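Local coordinates for protein phenolic acid decarboxylase (PDB 7AE5) that catalyses the reversible, non-oxidative decarboxylation of 4-hydroxybenzoate and 3,4-dihydroxybenzoate with prenylated FMN and manganese as cofactors, at residues Leu76-Asp81 with Lys87-Glu92; Thr214-Thr219 with Glu229-Leu234. One frame throughout, in Å; residues are numbered along the deposited sequence.

Contact 1 (Leu76-Asp81 with Lys87-Glu92)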
loop_
_atom_site.group_PDB
_atom_site.type_symbol
_atom_site.label_atom_id
_atom_site.label_comp_id
_atom_site.label_asym_id
_atom_site.label_seq_id
_atom_site.Cartn_x
_atom_site.Cartn_y
_atom_site.Cartn_z
ATOM N N LEU C 76 -11.685 -45.260 -4.058
ATOM C CA LEU C 76 -11.586 -46.713 -3.986
ATOM C C LEU C 76 -10.400 -47.152 -3.141
ATOM O O LEU C 76 -10.445 -48.218 -2.516
ATOM C CB LEU C 76 -11.482 -47.302 -5.392
ATOM C CG LEU C 76 -12.671 -47.044 -6.317
ATOM C CD1 LEU C 76 -12.313 -47.395 -7.751
ATOM C CD2 LEU C 76 -13.889 -47.830 -5.859
ATOM N N MET C 77 -9.332 -46.349 -3.112
ATOM C CA MET C 77 -8.181 -46.680 -2.279
ATOM C C MET C 77 -8.592 -46.835 -0.823
ATOM O O MET C 77 -8.154 -47.768 -0.141
ATOM C CB MET C 77 -7.100 -45.608 -2.426
ATOM C CG MET C 77 -6.027 -45.651 -1.349
ATOM S SD MET C 77 -4.813 -44.324 -1.492
ATOM C CE MET C 77 -5.620 -43.019 -0.568
ATOM N N LEU C 78 -9.460 -45.952 -0.339
ATOM C CA LEU C 78 -9.944 -46.009 1.031
ATOM C C LEU C 78 -11.161 -46.904 1.196
ATOM O O LEU C 78 -11.779 -46.895 2.265
ATOM C CB LEU C 78 -10.267 -44.605 1.535
ATOM C CG LEU C 78 -9.044 -43.699 1.502
ATOM C CD1 LEU C 78 -9.370 -42.306 0.971
ATOM C CD2 LEU C 78 -8.460 -43.665 2.886
ATOM N N GLY C 79 -11.514 -47.674 0.171
ATOM C CA GLY C 79 -12.645 -48.575 0.271
ATOM C C GLY C 79 -13.996 -47.903 0.212
ATOM O O GLY C 79 -14.971 -48.443 0.743
ATOM N N LEU C 80 -14.088 -46.740 -0.425
ATOM C CA LEU C 80 -15.324 -45.979 -0.512
ATOM C C LEU C 80 -15.882 -46.033 -1.928
ATOM O O LEU C 80 -15.184 -46.390 -2.882
ATOM C CB LEU C 80 -15.094 -44.521 -0.097
ATOM C CG LEU C 80 -14.536 -44.297 1.309
ATOM C CD1 LEU C 80 -14.026 -42.875 1.465
ATOM C CD2 LEU C 80 -15.596 -44.605 2.357
ATOM N N ASP C 81 -17.161 -45.676 -2.051
ATOM C CA ASP C 81 -17.778 -45.515 -3.360
ATOM C C ASP C 81 -16.959 -44.546 -4.204
ATOM O O ASP C 81 -16.469 -43.528 -3.709
ATOM C CB ASP C 81 -19.215 -45.014 -3.210
ATOM C CG ASP C 81 -19.947 -44.927 -4.533
ATOM O OD1 ASP C 81 -19.850 -43.874 -5.197
ATOM O OD2 ASP C 81 -20.624 -45.908 -4.908
ATOM N N LYS C 87 -14.396 -33.691 -0.258
ATOM C CA LYS C 87 -14.629 -33.302 1.130
ATOM C C LYS C 87 -14.956 -34.518 1.991
ATOM O O LYS C 87 -14.437 -34.663 3.103
ATOM C CB LYS C 87 -15.756 -32.272 1.201
ATOM C CG LYS C 87 -16.250 -31.971 2.608
ATOM C CD LYS C 87 -17.355 -30.924 2.584
ATOM C CE LYS C 87 -17.273 -29.980 3.777
ATOM N NZ LYS C 87 -18.601 -29.351 4.094
ATOM N N ASP C 88 -15.817 -35.408 1.487
ATOM C CA ASP C 88 -16.173 -36.597 2.256
ATOM C C ASP C 88 -14.991 -37.550 2.379
ATOM O O ASP C 88 -14.830 -38.215 3.409
ATOM C CB ASP C 88 -17.371 -37.298 1.620
ATOM C CG ASP C 88 -18.692 -36.672 2.024
ATOM O OD1 ASP C 88 -19.702 -36.912 1.330
ATOM O OD2 ASP C 88 -18.721 -35.937 3.034
ATOM N N GLN C 89 -14.156 -37.636 1.339
ATOM C CA GLN C 89 -12.913 -38.392 1.459
ATOM C C GLN C 89 -12.005 -37.777 2.514
ATOM O O GLN C 89 -11.295 -38.491 3.232
ATOM C CB GLN C 89 -12.190 -38.455 0.111
ATOM C CG GLN C 89 -12.940 -39.182 -0.994
ATOM C CD GLN C 89 -12.054 -39.478 -2.194
ATOM O OE1 GLN C 89 -10.925 -39.944 -2.045
ATOM N NE2 GLN C 89 -12.564 -39.206 -3.390
ATOM N N PHE C 90 -12.016 -36.446 2.620
ATOM C CA PHE C 90 -11.201 -35.763 3.619
ATOM C C PHE C 90 -11.666 -36.097 5.032
ATOM O O PHE C 90 -10.841 -36.296 5.931
ATOM C CB PHE C 90 -11.242 -34.255 3.360
ATOM C CG PHE C 90 -10.766 -33.415 4.514
ATOM C CD1 PHE C 90 -9.425 -33.099 4.647
ATOM C CD2 PHE C 90 -11.666 -32.908 5.440
ATOM C CE1 PHE C 90 -8.985 -32.318 5.698
ATOM C CE2 PHE C 90 -11.231 -32.128 6.493
ATOM C CZ PHE C 90 -9.888 -31.831 6.621
ATOM N N TYR C 91 -12.983 -36.169 5.243
ATOM C CA TYR C 91 -13.501 -36.469 6.574
ATOM C C TYR C 91 -13.249 -37.921 6.955
ATOM O O TYR C 91 -12.980 -38.223 8.124
ATOM C CB TYR C 91 -14.991 -36.147 6.640
ATOM C CG TYR C 91 -15.271 -34.684 6.855
ATOM C CD1 TYR C 91 -14.588 -33.964 7.826
ATOM C CD2 TYR C 91 -16.207 -34.016 6.078
ATOM C CE1 TYR C 91 -14.834 -32.625 8.022
ATOM C CE2 TYR C 91 -16.458 -32.677 6.267
ATOM C CZ TYR C 91 -15.770 -31.989 7.240
ATOM O OH TYR C 91 -16.023 -30.656 7.428
ATOM N N GLU C 92 -13.339 -38.835 5.987
ATOM C CA GLU C 92 -13.044 -40.235 6.269
ATOM C C GLU C 92 -11.571 -40.428 6.610
ATOM O O GLU C 92 -11.235 -41.185 7.528
ATOM C CB GLU C 92 -13.443 -41.102 5.074
ATOM C CG GLU C 92 -13.360 -42.598 5.328
ATOM C CD GLU C 92 -14.287 -43.053 6.439
ATOM O OE1 GLU C 92 -15.410 -42.514 6.538
ATOM O OE2 GLU C 92 -13.893 -43.952 7.211
#

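Contact 2 (Thr214-Thr219 with Glu229-Leu234). With RB (rubidium ion), chain R.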
loop_
_atom_site.group_PDB
_atom_site.type_symbol
_atom_site.label_atom_id
_atom_site.label_comp_id
_atom_site.label_asym_id
_atom_site.label_seq_id
_atom_site.Cartn_x
_atom_site.Cartn_y
_atom_site.Cartn_z
ATOM N N THR C 214 1.757 -46.959 -0.240
ATOM C CA THR C 214 2.285 -45.822 -0.986
ATOM C C THR C 214 1.795 -44.507 -0.393
ATOM O O THR C 214 2.533 -43.514 -0.369
ATOM C CB THR C 214 1.877 -45.925 -2.457
ATOM O OG1 THR C 214 2.252 -47.210 -2.972
ATOM C CG2 THR C 214 2.553 -44.840 -3.282
ATOM N N PHE C 215 0.553 -44.489 0.096
ATOM C CA PHE C 215 0.009 -43.292 0.728
ATOM C C PHE C 215 0.818 -42.905 1.962
ATOM O O PHE C 215 1.273 -41.762 2.084
ATOM C CB PHE C 215 -1.458 -43.519 1.090
ATOM C CG PHE C 215 -2.240 -42.252 1.299
ATOM C CD1 PHE C 215 -2.470 -41.379 0.248
ATOM C CD2 PHE C 215 -2.756 -41.939 2.546
ATOM C CE1 PHE C 215 -3.198 -40.216 0.437
ATOM C CE2 PHE C 215 -3.483 -40.778 2.743
ATOM C CZ PHE C 215 -3.704 -39.917 1.687
ATOM N N MET C 216 1.013 -43.847 2.888
ATOM C CA MET C 216 1.806 -43.548 4.076
ATOM C C MET C 216 3.247 -43.228 3.713
ATOM O O MET C 216 3.883 -42.381 4.353
ATOM C CB MET C 216 1.771 -44.716 5.054
ATOM C CG MET C 216 2.648 -44.478 6.258
ATOM S SD MET C 216 4.377 -44.902 5.946
ATOM C CE MET C 216 4.202 -46.369 4.908
ATOM N N ALA C 217 3.790 -43.914 2.706
ATOM C CA ALA C 217 5.153 -43.624 2.278
ATOM C C ALA C 217 5.254 -42.209 1.731
ATOM O O ALA C 217 6.250 -41.513 1.962
ATOM C CB ALA C 217 5.605 -44.648 1.238
ATOM N N SER C 218 4.219 -41.755 1.028
ATOM C CA SER C 218 4.147 -40.367 0.598
ATOM C C SER C 218 3.834 -39.417 1.743
ATOM O O SER C 218 3.798 -38.200 1.521
ATOM C CB SER C 218 3.097 -40.222 -0.503
ATOM O OG SER C 218 3.527 -40.862 -1.692
ATOM N N THR C 219 3.595 -39.932 2.951
ATOM C CA THR C 219 3.364 -39.085 4.109
ATOM C C THR C 219 4.622 -39.028 4.963
ATOM O O THR C 219 5.120 -40.081 5.417
ATOM C CB THR C 219 2.183 -39.590 4.929
ATOM O OG1 THR C 219 1.094 -39.906 4.052
ATOM C CG2 THR C 219 1.727 -38.514 5.901
ATOM N N GLU C 229 1.932 -49.437 11.134
ATOM C CA GLU C 229 0.744 -49.291 11.968
ATOM C C GLU C 229 -0.166 -48.189 11.443
ATOM O O GLU C 229 -1.391 -48.287 11.564
ATOM C CB GLU C 229 1.143 -49.008 13.415
ATOM N N PHE C 230 0.413 -47.137 10.858
ATOM C CA PHE C 230 -0.406 -46.079 10.278
ATOM C C PHE C 230 -1.193 -46.592 9.080
ATOM O O PHE C 230 -2.353 -46.207 8.883
ATOM C CB PHE C 230 0.465 -44.888 9.879
ATOM C CG PHE C 230 -0.319 -43.714 9.366
ATOM C CD1 PHE C 230 -1.244 -43.075 10.176
ATOM C CD2 PHE C 230 -0.134 -43.248 8.075
ATOM C CE1 PHE C 230 -1.970 -41.996 9.708
ATOM C CE2 PHE C 230 -0.857 -42.166 7.602
ATOM C CZ PHE C 230 -1.776 -41.540 8.421
ATOM N N VAL C 231 -0.580 -47.455 8.267
ATOM C CA VAL C 231 -1.314 -48.103 7.183
ATOM C C VAL C 231 -2.518 -48.850 7.739
ATOM O O VAL C 231 -3.619 -48.790 7.178
ATOM C CB VAL C 231 -0.384 -49.040 6.388
ATOM C CG1 VAL C 231 -1.189 -49.875 5.403
ATOM C CG2 VAL C 231 0.688 -48.241 5.668
ATOM N N GLY C 232 -2.332 -49.555 8.857
ATOM C CA GLY C 232 -3.458 -50.213 9.495
ATOM C C GLY C 232 -4.516 -49.232 9.962
ATOM O O GLY C 232 -5.716 -49.508 9.873
ATOM N N ALA C 233 -4.088 -48.070 10.461
ATOM C CA ALA C 233 -5.044 -47.056 10.890
ATOM C C ALA C 233 -5.847 -46.525 9.710
ATOM O O ALA C 233 -7.044 -46.240 9.841
ATOM C CB ALA C 233 -4.317 -45.918 11.604
ATOM N N LEU C 234 -5.208 -46.390 8.544
ATOM C CA LEU C 234 -5.922 -45.947 7.354
ATOM C C LEU C 234 -6.825 -47.034 6.786
ATOM O O LEU C 234 -7.732 -46.724 6.006
ATOM C CB LEU C 234 -4.931 -45.480 6.290
ATOM C CG LEU C 234 -3.974 -44.365 6.714
ATOM C CD1 LEU C 234 -3.169 -43.873 5.524
ATOM C CD2 LEU C 234 -4.738 -43.218 7.361
HETATM RB RB RB R . 5.842 -42.394 5.827
#

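Contact 1 (Leu76-Asp81 with Lys87-Glu92)
Leu80 and Glu92 touch through aliphatic carbon alone: CD1 of Leu80 lies 3.9 Å from CG of Glu92, and CB of Glu92 follows at 4.1 Å from the same methyl. The second pair, Leu78 and Gln89, is looser, with CD1 of Leu78 4.1 Å from the amide oxygen OE1 of Gln89. No hydrogen bond crosses between the segments, and the buried surface is a modest 185 Å². Both leucines place CG beside the backbone N, and their CB atoms point toward segment 87-92. In Glu92, by contrast, CG stands anti to the backbone N; this first torsion (chi1 -172°) sets CG against the leucine methyl, and the bend at chi2 (61°) turns the carboxylate aside, where OE2 makes salt bridges to Arg95 and Arg96. Gln89 runs extended beyond CG, and its amide is held at both ends: OE1 hydrogen-bonds to His74, NE2 to the carbonyls of Trp71 and Thr84. The turn carrying the leucines is a Schellman motif that ends helix 71-77. Gly79, at positive phi (75°), is the C-prime residue, and its N bonds to Leu76 O at 2.9 Å. The contact thus joins the C-terminal end of helix 71-77 to helix 86-96, whose Phe90 packs on helix 323-336, while Met77 reaches helix 211-217.

Contact 2 (Thr214-Thr219 with Glu229-Leu234)
Phe230 opens the helix-helix contact by meeting Met216 edge-on, in a pair of short helices, 211-217 and 227-234, within the Rift-related domain of the UbiD fold. The evidence is a separation of 3.5 Å between Phe230 CD2 and Met216 CG, with the methionine carbons near the ring plane. The ring of Tyr223 stacks with that of Phe230. Val231 comes next: its CG2, beside the backbone N, lies 3.7 Å from Met216 CB, and the two side chains cross at about a right angle. Their residues also have the nearest CA atoms of the two segments, 6.3 Å apart. Leu234, one helical turn on from Phe230, ends the walk with two contacts. Its CG lies over one face of the Phe230 ring, offset toward the rim, and Leu234 CD1 lies 3.6 Å from Phe215 CD2, at the edge of that ring and in its plane. All five touching residues are buried, and no hydrogen bond spans the segments.

Met216 has a second task. CG is anti to the backbone N (chi1 177°), and bends at chi2 and chi3 carry the sulfur to the rubidium ion. The ion is also bound by Val164 O, Tyr223 OH and Glu227 OE1; Val164 and Glu227 are predicted to bind prenylated FMN and manganese respectively, so the packing lies beside the probable cofactor site. Within segment 214-219, Thr219 OG1 donates to Phe215 O from above the carbonyl plane. Rubidium sits 2.5 Å from Met216 O, 2.5 Å from Thr219 O and 2.9 Å from Met216 SD.

Overall arrangement
Contact 1 closes before contact 2 opens along the chain, and their centres lie 14 Å apart. Each joins two helices consecutive along the chain, 71-77 with 86-96 and 211-217 with 227-234. Segments 76-81 and 87-92 belong to the N-terminal domain of the UbiD family, 214-219 and 229-234 to the Rift-related one. They touch directly where Met77 CE packs 3.6 Å from Phe215 CD1. Further ties run through helix 86-96, whose Leu93 meets Leu78 from contact 1 and both Phe215 and Leu234 from contact 2, and through Arg96, which hydrogen-bonds to the carbonyls of Leu78 and Leu234. The N-terminal helices are therefore joined by continuous packing to the pair beside the rubidium ion.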